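Local coordinates for NADPH-dependent nitro/flavin reductase (Bacillus subtilis, PDB 3N2S), which reduces flavins, nitroaromatic compounds, quinones and azo dyes with NADPH as reductant, also shows NADH oxidase activity, and works as an FMN-binding homodimer, at the interface of chains A and B. Residues are numbered along the deposited sequence; one frame, centred on the assembly and turned at random. Chains: chain A/B, NADPH-dependent nitro/flavin reductase.

The interface of chains A and B. Residues chain A 175-177, 181, 201, 221; chain B 35, 42, 44.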
# COMPACT_ATOMS: atom_id res chain seq x y z
N ARG A 175 -13.87 -7.25 10.77
CA ARG A 175 -13.79 -6.64 9.46
C ARG A 175 -15.14 -6.77 8.77
O ARG A 175 -15.96 -7.61 9.16
CB ARG A 175 -12.71 -7.35 8.62
CG ARG A 175 -11.28 -7.09 9.13
CD ARG A 175 -10.91 -5.60 9.09
NE ARG A 175 -9.48 -5.37 9.31
CZ ARG A 175 -8.94 -5.04 10.47
NH1 ARG A 175 -9.69 -4.95 11.56
NH2 ARG A 175 -7.64 -4.80 10.57
N LEU A 176 -15.36 -5.94 7.73
CA LEU A 176 -16.59 -5.99 6.92
C LEU A 176 -16.89 -7.41 6.47
O LEU A 176 -15.96 -8.18 6.20
CB LEU A 176 -16.41 -5.13 5.65
CG LEU A 176 -16.59 -3.60 5.80
CD1 LEU A 176 -15.85 -2.87 4.67
CD2 LEU A 176 -18.08 -3.21 5.78
N PRO A 177 -18.18 -7.78 6.33
CA PRO A 177 -18.49 -9.11 5.79
C PRO A 177 -17.83 -9.26 4.43
O PRO A 177 -17.69 -8.27 3.70
CB PRO A 177 -20.02 -9.08 5.64
CG PRO A 177 -20.46 -8.13 6.72
CD PRO A 177 -19.42 -7.03 6.63
N VAL A 181 -16.86 -6.49 0.62
CA VAL A 181 -15.55 -6.16 0.05
C VAL A 181 -15.24 -6.90 -1.25
O VAL A 181 -14.62 -6.33 -2.14
CB VAL A 181 -14.45 -6.36 1.13
CG1 VAL A 181 -13.04 -6.27 0.55
CG2 VAL A 181 -14.62 -5.36 2.26
N TYR A 201 -23.18 -5.68 9.62
CA TYR A 201 -21.90 -5.16 10.12
C TYR A 201 -22.09 -4.16 11.23
O TYR A 201 -21.40 -4.26 12.24
CB TYR A 201 -21.05 -4.57 8.99
CG TYR A 201 -19.62 -4.29 9.41
CD1 TYR A 201 -18.86 -5.26 10.05
CD2 TYR A 201 -19.01 -3.08 9.10
CE1 TYR A 201 -17.53 -5.03 10.40
CE2 TYR A 201 -17.67 -2.84 9.41
CZ TYR A 201 -16.93 -3.81 10.06
OH TYR A 201 -15.63 -3.55 10.39
N TRP A 221 -20.64 0.96 13.16
CA TRP A 221 -19.51 1.29 12.30
C TRP A 221 -19.82 2.51 11.45
O TRP A 221 -19.01 3.42 11.40
CB TRP A 221 -19.16 0.09 11.39
CG TRP A 221 -17.94 0.33 10.57
CD1 TRP A 221 -16.64 0.31 11.00
CD2 TRP A 221 -17.89 0.57 9.16
NE1 TRP A 221 -15.79 0.52 9.94
CE2 TRP A 221 -16.53 0.67 8.79
CE3 TRP A 221 -18.87 0.65 8.15
CZ2 TRP A 221 -16.12 0.89 7.47
CZ3 TRP A 221 -18.47 0.87 6.85
CH2 TRP A 221 -17.10 0.96 6.51
N GLN B 35 -8.31 -8.66 4.07
CA GLN B 35 -9.12 -7.84 4.97
C GLN B 35 -8.47 -7.62 6.33
O GLN B 35 -8.75 -6.62 6.96
CB GLN B 35 -10.52 -8.46 5.15
CG GLN B 35 -11.39 -8.41 3.91
CD GLN B 35 -12.79 -8.81 4.29
OE1 GLN B 35 -13.60 -7.99 4.75
NE2 GLN B 35 -13.08 -10.07 4.17
N TYR B 42 -10.29 2.67 10.62
CA TYR B 42 -11.21 1.52 10.49
C TYR B 42 -12.10 1.64 9.23
O TYR B 42 -13.07 0.89 9.10
CB TYR B 42 -12.09 1.48 11.77
CG TYR B 42 -12.65 0.15 12.23
CD1 TYR B 42 -12.22 -1.05 11.67
CD2 TYR B 42 -13.56 0.09 13.28
CE1 TYR B 42 -12.72 -2.29 12.12
CE2 TYR B 42 -14.07 -1.13 13.73
CZ TYR B 42 -13.64 -2.31 13.16
OH TYR B 42 -14.12 -3.49 13.68
N GLN B 44 -11.67 0.88 5.99
CA GLN B 44 -11.61 -0.24 5.03
C GLN B 44 -12.02 0.28 3.64
O GLN B 44 -12.97 -0.24 3.02
CB GLN B 44 -12.50 -1.40 5.51
CG GLN B 44 -12.05 -1.96 6.87
CD GLN B 44 -13.12 -2.76 7.57
OE1 GLN B 44 -13.36 -3.92 7.24
NE2 GLN B 44 -13.76 -2.17 8.56
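B:Gln44 points its side-chain amide into chain A, between A:Leu176 and A:Tyr201. This patch and its twin form part of the two-fold interface of the homodimer. The B:Gln44 chain is extended beyond CG (chi2 161°), which carries both amide atoms to their partners. B:Gln44 OE1 accepts from the backbone A:Leu176 N at 2.9 Å, in the carbonyl plane and on a lone pair. B:Gln44 NE2 donates almost straight to the phenol A:Tyr201 OH at 3.0 Å; the amide and ring planes stand 75° apart. B:Gln44 NE2 also donates to B:Tyr42 O in its own chain, at 3.2 Å, so three bonds fix the rotation of the amide. A leucine in place of B:Gln44 would probably leave the A:Leu176 N-H without its acceptor and release the A:Tyr201 hydroxyl. CD1 of A:Leu176 lies alongside B:Gln44 CB at 3.8 Å. A:Arg175, which also lines an FMN pocket, bends at chi2 (-61°), and its NE donates to B:Gln35 O, at the end of helix 24-35, at 2.8 Å. The modelled B:Gln35 amide is doubtful: OE1 faces A:Leu176 O, another acceptor, and a flipped amide would put NE2 there. A:Trp221 turns the edge of its five-membered ring to one face of B:Tyr42, with CD1 over the rim. The indole A:Trp221 NE1 donates to B:Tyr42 O at 2.9 Å, from the opposite face of that carbonyl to B:Gln44 NE2.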